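Local coordinates for protein transcriptional regulator, TetR family (Legionella pneumophila subsp. pneumophila str. Philadelphia 1, PDB 3ON4) that probably binds DNA as a dimeric transcriptional regulator of the TetR family, at residues Ala17-Leu22 with Lys34-Ala39; Lys87-Phe92 with His184-Thr189; Leu133-Leu138 with Leu155-Ile160. One frame throughout, in Å; residues are numbered along the deposited sequence. Where two conformers were deposited one is given.

Contact 1 lies in the N-terminal, predicted DNA-binding region, while contacts 2 and 3 lie in the C-terminal helical part of the chain. Contact 1 is on the opposite side of the chain's centre from the other two. Its centre is about 33 Å from that of contact 2 and about 30 Å from that of contact 3. The sodium ion, at Ser114 and Asp115, is about 13 Å from the side chain of Leu22. Contacts 2 and 3 are about 12 Å apart between centres and touch directly. Ile88 CD1 packs on Leu138 CD2 at 3.5 Å, and Phe91 CB lies 3.6 Å from Trp137 CZ3. Contacts 2 and 3 also both touch the second subunit.

Contact 1: residues Ala17-Leu22 with Lys34-Ala39; sequences AVAEAL and KDIATA
Val18 meets Ala39 across the two helices, but it was modelled in two conformers and the contact rests on one of them. In that conformer CG1 is anti to the backbone N (chi1 -164°), which puts it 4.0 Å from Ala39 CB. The backbones come nearest at Val18 and Ile36, whose CA atoms are 6.6 Å apart. Ala19 follows. Its CB meets the end of the Ile36 side chain, 3.9 Å from CD1. Ala19 and Ile36 are both buried, and both also touch Leu57 of helix 54-77. The axes of the two segments cross at 120°. Segment 34-39 belongs to the first helix of the predicted helix-turn-helix, and helix 11-26 packs against it, as in the three-helix DNA-binding domain of TetR-family regulators. Ile36 also touches Ile47 of helix 44-50, the second helix of that motif. Leu22 comes next, with CD1 as its contact atom. This methyl lies 4.0 Å from Ile36 CG1 and 4.2 Å from Asp35 CB, and the Leu22 side chain runs slantwise to both. The carboxylate of Asp35 is engaged separately: OD2 accepts a hydrogen bond from Ser32 N. Phe31 touches both Leu22 and Ile36.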
loop_
_atom_site.group_PDB
_atom_site.type_symbol
_atom_site.label_atom_id
_atom_site.label_comp_id
_atom_site.label_asym_id
_atom_site.label_seq_id
_atom_site.Cartn_x
_atom_site.Cartn_y
_atom_site.Cartn_z
ATOM N N ALA A 17 18.629 11.693 3.773
ATOM C CA ALA A 17 18.230 10.831 4.904
ATOM C C ALA A 17 16.912 11.281 5.558
ATOM O O ALA A 17 16.042 10.437 5.883
ATOM C CB ALA A 17 19.371 10.720 5.934
ATOM N N VAL A 18 16.736 12.590 5.734
ATOM C CA VAL A 18 15.481 13.088 6.335
ATOM C C VAL A 18 14.337 12.984 5.331
ATOM O O VAL A 18 13.227 12.623 5.706
ATOM C CB VAL A 18 15.568 14.542 6.857
ATOM C CG1 VAL A 18 14.372 14.830 7.818
ATOM C CG2 VAL A 18 16.856 14.773 7.552
ATOM N N ALA A 19 14.606 13.237 4.043
ATOM C CA ALA A 19 13.559 13.127 3.021
ATOM C C ALA A 19 13.028 11.699 2.965
ATOM O O ALA A 19 11.800 11.451 2.924
ATOM C CB ALA A 19 14.086 13.585 1.631
ATOM N N GLU A 20 13.962 10.755 2.988
ATOM C CA GLU A 20 13.629 9.346 3.016
ATOM C C GLU A 20 12.689 9.024 4.195
ATOM O O GLU A 20 11.682 8.343 4.027
ATOM C CB GLU A 20 14.909 8.518 3.108
ATOM C CG GLU A 20 14.695 7.010 3.044
ATOM C CD GLU A 20 15.983 6.213 3.318
ATOM O OE1 GLU A 20 16.617 6.394 4.387
ATOM O OE2 GLU A 20 16.340 5.378 2.467
ATOM N N ALA A 21 13.046 9.519 5.368
ATOM C CA ALA A 21 12.277 9.331 6.573
ATOM C C ALA A 21 10.890 9.944 6.459
ATOM O O ALA A 21 9.893 9.277 6.773
ATOM C CB ALA A 21 13.003 9.912 7.783
ATOM N N LEU A 22 10.819 11.191 5.987
ATOM C CA LEU A 22 9.530 11.868 5.829
ATOM C C LEU A 22 8.618 11.143 4.839
ATOM O O LEU A 22 7.411 11.006 5.097
ATOM C CB LEU A 22 9.742 13.335 5.419
ATOM C CG LEU A 22 10.358 14.181 6.544
ATOM C CD1 LEU A 22 10.709 15.573 6.026
ATOM C CD2 LEU A 22 9.432 14.256 7.762
ATOM N N LYS A 34 10.524 22.870 2.991
ATOM C CA LYS A 34 10.490 23.607 4.263
ATOM C C LYS A 34 10.497 22.660 5.476
ATOM O O LYS A 34 11.141 22.945 6.473
ATOM C CB LYS A 34 9.250 24.496 4.319
ATOM C CG LYS A 34 9.116 25.282 5.598
ATOM C CD LYS A 34 10.260 26.266 5.787
ATOM C CE LYS A 34 9.923 27.304 6.848
ATOM N NZ LYS A 34 11.045 28.243 6.969
ATOM N N ASP A 35 9.769 21.554 5.390
ATOM C CA ASP A 35 9.817 20.547 6.454
ATOM C C ASP A 35 11.247 20.061 6.710
ATOM O O ASP A 35 11.643 19.835 7.876
ATOM C CB ASP A 35 8.943 19.341 6.127
ATOM C CG ASP A 35 7.465 19.659 6.146
ATOM O OD1 ASP A 35 7.039 20.495 6.969
ATOM O OD2 ASP A 35 6.731 19.050 5.334
ATOM N N ILE A 36 12.001 19.847 5.632
ATOM C CA ILE A 36 13.375 19.336 5.744
ATOM C C ILE A 36 14.269 20.398 6.372
ATOM O O ILE A 36 15.039 20.103 7.283
ATOM C CB ILE A 36 13.975 18.938 4.375
ATOM C CG1 ILE A 36 13.191 17.776 3.768
ATOM C CG2 ILE A 36 15.445 18.566 4.514
ATOM C CD1 ILE A 36 13.709 17.364 2.410
ATOM N N ALA A 37 14.160 21.620 5.872
ATOM C CA ALA A 37 14.942 22.748 6.371
ATOM C C ALA A 37 14.757 22.933 7.881
ATOM O O ALA A 37 15.728 23.155 8.629
ATOM C CB ALA A 37 14.544 24.017 5.648
ATOM N N THR A 38 13.508 22.848 8.319
ATOM C CA THR A 38 13.178 23.006 9.732
ATOM C C THR A 38 13.760 21.841 10.525
ATOM O O THR A 38 14.305 22.040 11.596
ATOM C CB THR A 38 11.643 23.064 9.924
ATOM O OG1 THR A 38 11.149 24.271 9.333
ATOM C CG2 THR A 38 11.244 23.041 11.409
ATOM N N ALA A 39 13.686 20.632 9.968
ATOM C CA ALA A 39 14.077 19.420 10.714
ATOM C C ALA A 39 15.567 19.403 11.037
ATOM O O ALA A 39 15.949 19.017 12.147
ATOM C CB ALA A 39 13.677 18.148 9.938
#

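Contact 2: residues Lys87-Phe92 with His184-Thr189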
loop_
_atom_site.group_PDB
_atom_site.type_symbol
_atom_site.label_atom_id
_atom_site.label_comp_id
_atom_site.label_asym_id
_atom_site.label_seq_id
_atom_site.Cartn_x
_atom_site.Cartn_y
_atom_site.Cartn_z
ATOM N N LYS A 87 17.198 -17.174 3.595
ATOM C CA LYS A 87 17.460 -15.913 2.862
ATOM C C LYS A 87 16.182 -15.056 2.737
ATOM O O LYS A 87 16.208 -13.828 2.913
ATOM C CB LYS A 87 18.067 -16.201 1.485
ATOM C CG LYS A 87 19.487 -16.778 1.541
ATOM C CD LYS A 87 20.020 -17.127 0.159
ATOM C CE LYS A 87 21.429 -17.699 0.253
ATOM N NZ LYS A 87 21.846 -18.427 -0.977
ATOM N N ILE A 88 15.065 -15.719 2.448
ATOM C CA ILE A 88 13.776 -15.050 2.388
ATOM C C ILE A 88 13.408 -14.539 3.781
ATOM O O ILE A 88 12.952 -13.412 3.916
ATOM C CB ILE A 88 12.639 -15.979 1.879
ATOM C CG1 ILE A 88 12.927 -16.550 0.463
ATOM C CG2 ILE A 88 11.306 -15.225 1.930
ATOM C CD1 ILE A 88 13.387 -15.512 -0.535
ATOM N N GLN A 89 13.595 -15.357 4.819
ATOM C CA GLN A 89 13.306 -14.906 6.197
ATOM C C GLN A 89 14.141 -13.669 6.572
ATOM O O GLN A 89 13.635 -12.704 7.172
ATOM C CB GLN A 89 13.526 -16.053 7.216
ATOM C CG GLN A 89 12.520 -17.218 7.080
ATOM C CD GLN A 89 12.892 -18.459 7.894
ATOM O OE1 GLN A 89 14.073 -18.749 8.125
ATOM N NE2 GLN A 89 11.879 -19.217 8.304
ATOM N N LYS A 90 15.417 -13.676 6.198
ATOM C CA LYS A 90 16.302 -12.552 6.522
ATOM C C LYS A 90 15.983 -11.315 5.688
ATOM O O LYS A 90 16.153 -10.183 6.157
ATOM C CB LYS A 90 17.782 -12.938 6.354
ATOM C CG LYS A 90 18.278 -13.981 7.323
ATOM C CD LYS A 90 18.328 -13.521 8.790
ATOM C CE LYS A 90 18.823 -14.668 9.676
ATOM N NZ LYS A 90 18.807 -14.401 11.158
ATOM N N PHE A 91 15.518 -11.528 4.458
ATOM C CA PHE A 91 15.000 -10.437 3.634
ATOM C C PHE A 91 13.873 -9.721 4.371
ATOM O O PHE A 91 13.884 -8.491 4.478
ATOM C CB PHE A 91 14.527 -10.965 2.276
ATOM C CG PHE A 91 13.464 -10.134 1.632
ATOM C CD1 PHE A 91 13.793 -9.015 0.884
ATOM C CD2 PHE A 91 12.131 -10.486 1.755
ATOM C CE1 PHE A 91 12.804 -8.261 0.285
ATOM C CE2 PHE A 91 11.145 -9.737 1.152
ATOM C CZ PHE A 91 11.469 -8.637 0.428
ATOM N N PHE A 92 12.915 -10.474 4.905
ATOM C CA PHE A 92 11.826 -9.840 5.653
ATOM C C PHE A 92 12.337 -9.110 6.901
ATOM O O PHE A 92 11.920 -7.968 7.160
ATOM C CB PHE A 92 10.733 -10.840 6.010
ATOM C CG PHE A 92 9.493 -10.198 6.601
ATOM C CD1 PHE A 92 8.939 -9.066 6.026
ATOM C CD2 PHE A 92 8.893 -10.727 7.728
ATOM C CE1 PHE A 92 7.785 -8.472 6.572
ATOM C CE2 PHE A 92 7.750 -10.127 8.281
ATOM C CZ PHE A 92 7.201 -9.017 7.687
ATOM N N HIS A 184 4.500 -16.264 8.679
ATOM C CA HIS A 184 3.782 -17.539 8.595
ATOM C C HIS A 184 3.659 -18.016 7.146
ATOM O O HIS A 184 3.867 -19.181 6.864
ATOM C CB HIS A 184 2.362 -17.441 9.178
ATOM C CG HIS A 184 2.310 -17.313 10.672
ATOM N ND1 HIS A 184 3.131 -18.034 11.515
ATOM C CD2 HIS A 184 1.509 -16.570 11.475
ATOM C CE1 HIS A 184 2.850 -17.727 12.772
ATOM N NE2 HIS A 184 1.869 -16.841 12.775
ATOM N N PHE A 185 3.301 -17.118 6.227
ATOM C CA PHE A 185 3.191 -17.493 4.817
ATOM C C PHE A 185 4.526 -18.029 4.287
ATOM O O PHE A 185 4.575 -19.052 3.590
ATOM C CB PHE A 185 2.729 -16.311 3.963
ATOM C CG PHE A 185 2.771 -16.579 2.473
ATOM C CD1 PHE A 185 1.713 -17.199 1.839
ATOM C CD2 PHE A 185 3.860 -16.183 1.708
ATOM C CE1 PHE A 185 1.743 -17.453 0.467
ATOM C CE2 PHE A 185 3.886 -16.403 0.340
ATOM C CZ PHE A 185 2.826 -17.048 -0.280
ATOM N N ILE A 186 5.600 -17.339 4.628
ATOM C CA ILE A 186 6.947 -17.728 4.187
ATOM C C ILE A 186 7.274 -19.137 4.719
ATOM O O ILE A 186 7.645 -20.047 3.953
ATOM C CB ILE A 186 8.009 -16.681 4.646
ATOM C CG1 ILE A 186 7.815 -15.343 3.931
ATOM C CG2 ILE A 186 9.425 -17.190 4.410
ATOM C CD1 ILE A 186 8.599 -14.138 4.555
ATOM N N ASP A 187 7.096 -19.302 6.028
ATOM C CA ASP A 187 7.443 -20.528 6.724
ATOM C C ASP A 187 6.616 -21.706 6.247
ATOM O O ASP A 187 7.111 -22.827 6.217
ATOM C CB ASP A 187 7.237 -20.368 8.236
ATOM C CG ASP A 187 8.209 -19.392 8.869
ATOM O OD1 ASP A 187 9.178 -18.973 8.180
ATOM O OD2 ASP A 187 8.008 -19.057 10.070
ATOM N N GLN A 188 5.347 -21.470 5.921
ATOM C CA GLN A 188 4.467 -22.570 5.514
ATOM C C GLN A 188 4.567 -22.895 4.018
ATOM O O GLN A 188 4.285 -24.026 3.616
ATOM C CB GLN A 188 3.012 -22.307 5.926
ATOM C CG GLN A 188 2.792 -22.175 7.454
ATOM C CD GLN A 188 3.217 -23.411 8.240
ATOM O OE1 GLN A 188 2.728 -24.517 7.996
ATOM N NE2 GLN A 188 4.131 -23.228 9.194
ATOM N N THR A 189 4.998 -21.929 3.211
ATOM C CA THR A 189 4.986 -22.081 1.752
ATOM C C THR A 189 6.329 -22.529 1.181
ATOM O O THR A 189 6.349 -23.330 0.246
ATOM C CB THR A 189 4.529 -20.783 1.031
ATOM O OG1 THR A 189 3.304 -20.325 1.614
ATOM C CG2 THR A 189 4.300 -21.033 -0.477
#
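Ile186 is the first residue of segment 184-189 to touch segment 87-92, and it spreads over three residues there. The two segments run almost antiparallel (177°), their axes 10.4 Å apart. Ile186 CG2 is anti to the backbone N and meets Ile88 CG2 at 3.7 Å. The same branch lies 4.1 Å from Gln89 CG. The other branch, ending in CD1, also touches Ile88 CG2 and reaches Phe92 CB at 4.2 Å. Ile88 CG2 thus sits against both ends of the branched isoleucine. Ile88, Phe92 and Ile186 are all buried. The contact joins helix 84-98 to the C-terminal helix 177-189 in the all-helical C-terminal domain, which in TetR-family regulators usually binds ligands and mediates dimerisation. Helix 121-144 packs on Ile88 through Leu138 and Val141.

Asp187 follows and supplies a polar link at the border of a contact that is otherwise apolar. Its OD1 accepts a hydrogen bond of 2.7 Å from Gln89 NE2, with an N-H...O angle of 158°. The Gln89 chain is extended beyond CG, which carries CD outward to the aspartate. The oxygen lies nearly in the amide plane of Gln89. The amide nitrogen, by contrast, stands above the carboxylate plane, and the two planes are 80° apart. Asp187 OD1 also forms a salt bridge with Arg183 NE, one turn earlier on the same helix, and Arg183 touches Gln89 as well.

Two donors of different kinds therefore grip one carboxylate oxygen. The arginine would offset the negative charge on OD1, while the neutral amide adds a directional bond that ties the two helices together at this point.

Contact 3: residues Leu133-Leu138 with Leu155-Ile160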
loop_
_atom_site.group_PDB
_atom_site.type_symbol
_atom_site.label_atom_id
_atom_site.label_comp_id
_atom_site.label_asym_id
_atom_site.label_seq_id
_atom_site.Cartn_x
_atom_site.Cartn_y
_atom_site.Cartn_z
ATOM N N LEU A 133 13.915 -4.962 -8.878
ATOM C CA LEU A 133 15.100 -5.476 -8.198
ATOM C C LEU A 133 14.736 -6.484 -7.104
ATOM O O LEU A 133 15.347 -7.540 -7.009
ATOM C CB LEU A 133 15.900 -4.342 -7.585
ATOM C CG LEU A 133 17.250 -4.749 -6.989
ATOM C CD1 LEU A 133 18.339 -3.730 -7.364
ATOM C CD2 LEU A 133 17.103 -4.898 -5.500
ATOM N N ILE A 134 13.711 -6.159 -6.321
ATOM C CA ILE A 134 13.271 -7.017 -5.232
ATOM C C ILE A 134 12.721 -8.331 -5.765
ATOM O O ILE A 134 13.092 -9.396 -5.285
ATOM C CB ILE A 134 12.202 -6.343 -4.330
ATOM C CG1 ILE A 134 12.758 -5.124 -3.573
ATOM C CG2 ILE A 134 11.569 -7.373 -3.350
ATOM C CD1 ILE A 134 13.822 -5.420 -2.592
ATOM N N ILE A 135 11.859 -8.244 -6.782
ATOM C CA ILE A 135 11.227 -9.407 -7.394
ATOM C C ILE A 135 12.262 -10.329 -8.051
ATOM O O ILE A 135 12.255 -11.551 -7.815
ATOM C CB ILE A 135 10.131 -8.953 -8.375
ATOM C CG1 ILE A 135 8.986 -8.306 -7.570
ATOM C CG2 ILE A 135 9.671 -10.105 -9.284
ATOM C CD1 ILE A 135 8.049 -7.513 -8.398
ATOM N N GLU A 136 13.192 -9.745 -8.815
ATOM C CA GLU A 136 14.290 -10.517 -9.409
ATOM C C GLU A 136 15.137 -11.212 -8.332
ATOM O O GLU A 136 15.467 -12.386 -8.480
ATOM C CB GLU A 136 15.168 -9.625 -10.302
ATOM C CG GLU A 136 16.327 -10.350 -11.020
ATOM C CD GLU A 136 15.869 -11.551 -11.835
ATOM O OE1 GLU A 136 14.796 -11.465 -12.490
ATOM O OE2 GLU A 136 16.567 -12.587 -11.796
ATOM N N TRP A 137 15.470 -10.509 -7.249
ATOM C CA TRP A 137 16.246 -11.126 -6.154
ATOM C C TRP A 137 15.506 -12.319 -5.533
ATOM O O TRP A 137 16.058 -13.421 -5.394
ATOM C CB TRP A 137 16.527 -10.102 -5.071
ATOM C CG TRP A 137 17.430 -10.631 -4.032
ATOM C CD1 TRP A 137 18.799 -10.684 -4.072
ATOM C CD2 TRP A 137 17.040 -11.206 -2.786
ATOM N NE1 TRP A 137 19.280 -11.263 -2.926
ATOM C CE2 TRP A 137 18.221 -11.598 -2.121
ATOM C CE3 TRP A 137 15.800 -11.466 -2.183
ATOM C CZ2 TRP A 137 18.204 -12.197 -0.871
ATOM C CZ3 TRP A 137 15.781 -12.064 -0.937
ATOM C CH2 TRP A 137 16.980 -12.416 -0.285
ATOM N N LEU A 138 14.247 -12.102 -5.187
ATOM C CA LEU A 138 13.377 -13.170 -4.644
ATOM C C LEU A 138 13.234 -14.392 -5.575
ATOM O O LEU A 138 13.376 -15.549 -5.137
ATOM C CB LEU A 138 11.983 -12.590 -4.307
ATOM C CG LEU A 138 11.836 -11.704 -3.072
ATOM C CD1 LEU A 138 10.437 -11.085 -2.966
ATOM C CD2 LEU A 138 12.163 -12.540 -1.823
ATOM N N LEU A 155 5.617 -16.899 -6.759
ATOM C CA LEU A 155 5.833 -16.835 -5.309
ATOM C C LEU A 155 6.562 -15.545 -4.919
ATOM O O LEU A 155 6.262 -14.945 -3.879
ATOM C CB LEU A 155 6.618 -18.062 -4.822
ATOM C CG LEU A 155 6.806 -18.274 -3.314
ATOM C CD1 LEU A 155 5.513 -18.104 -2.547
ATOM C CD2 LEU A 155 7.410 -19.690 -3.023
ATOM N N ALA A 156 7.533 -15.133 -5.734
ATOM C CA ALA A 156 8.223 -13.874 -5.479
ATOM C C ALA A 156 7.182 -12.736 -5.416
ATOM O O ALA A 156 7.225 -11.899 -4.535
ATOM C CB ALA A 156 9.282 -13.604 -6.572
ATOM N N LYS A 157 6.242 -12.723 -6.353
ATOM C CA LYS A 157 5.210 -11.679 -6.376
ATOM C C LYS A 157 4.217 -11.775 -5.215
ATOM O O LYS A 157 3.781 -10.748 -4.718
ATOM C CB LYS A 157 4.501 -11.648 -7.732
ATOM C CG LYS A 157 5.471 -11.183 -8.852
ATOM C CD LYS A 157 4.871 -11.180 -10.213
ATOM C CE LYS A 157 5.894 -10.653 -11.225
ATOM N NZ LYS A 157 5.539 -10.910 -12.641
ATOM N N GLN A 158 3.891 -12.987 -4.757
ATOM C CA GLN A 158 3.031 -13.133 -3.584
ATOM C C GLN A 158 3.727 -12.599 -2.341
ATOM O O GLN A 158 3.129 -11.907 -1.491
ATOM C CB GLN A 158 2.642 -14.600 -3.360
ATOM C CG GLN A 158 1.561 -15.127 -4.272
ATOM C CD GLN A 158 1.309 -16.601 -3.995
ATOM O OE1 GLN A 158 2.261 -17.366 -3.869
ATOM N NE2 GLN A 158 0.046 -16.996 -3.871
ATOM N N ILE A 159 5.016 -12.918 -2.234
ATOM C CA ILE A 159 5.762 -12.537 -1.074
ATOM C C ILE A 159 5.834 -11.017 -0.974
ATOM O O ILE A 159 5.558 -10.471 0.090
ATOM C CB ILE A 159 7.189 -13.115 -1.062
ATOM C CG1 ILE A 159 7.160 -14.620 -0.798
ATOM C CG2 ILE A 159 8.042 -12.437 0.036
ATOM C CD1 ILE A 159 8.506 -15.286 -1.110
ATOM N N ILE A 160 6.198 -10.331 -2.058
ATOM C CA ILE A 160 6.344 -8.869 -1.974
ATOM C C ILE A 160 4.981 -8.208 -1.793
ATOM O O ILE A 160 4.886 -7.195 -1.107
ATOM C CB ILE A 160 7.184 -8.242 -3.155
ATOM C CG1 ILE A 160 7.533 -6.750 -2.886
ATOM C CG2 ILE A 160 6.494 -8.389 -4.471
ATOM C CD1 ILE A 160 8.106 -6.410 -1.479
#
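Segments 133-138 and 155-160 cross at 127° with their axes 8.9 Å apart, and their backbones come nearest at Leu138 and Ala156, whose CA atoms are 5.3 Å apart. They belong to helices 121-144 and 149-173 of the C-terminal domain. TetR-family dimers commonly pair two helices from each subunit; here helix 149-173 meets helices 149-173 and 177-189 of the second subunit, consistent with that.

The close approach rests on the small side chain of Ala156. Its CB lies 3.7 Å from Leu138 CB and 3.8 Å from the backbone O of Ile135. Leu138 reaches the partner helix with CD1, slanting across Ile159. Its chi2 of 174° carries CD1 outward to Ala156 O and to Ile159 CG2, the latter at 4.1 Å. Ile88 and Phe91 of helix 84-98 also touch Leu138.

Ile160 touches both isoleucines of segment 133-138 with different branches. Both side chains cross it at about a right angle. Its CG2 touches Ile135 CG1 at 4.0 Å, while its CG1 and CD1 meet Ile134 CG2.

Lys157 lays its aliphatic chain beside Ile135 and sends its charge to the neighbouring subunit. There NZ forms a salt bridge with Asp175 OD2 of the second subunit, and the lysine makes a cation-pi contact with Phe178 of the same subunit. Phe178 of that subunit also packs on Ile135. Within the chain, Lys157 CE lies 4.3 Å from Ile135 CG2.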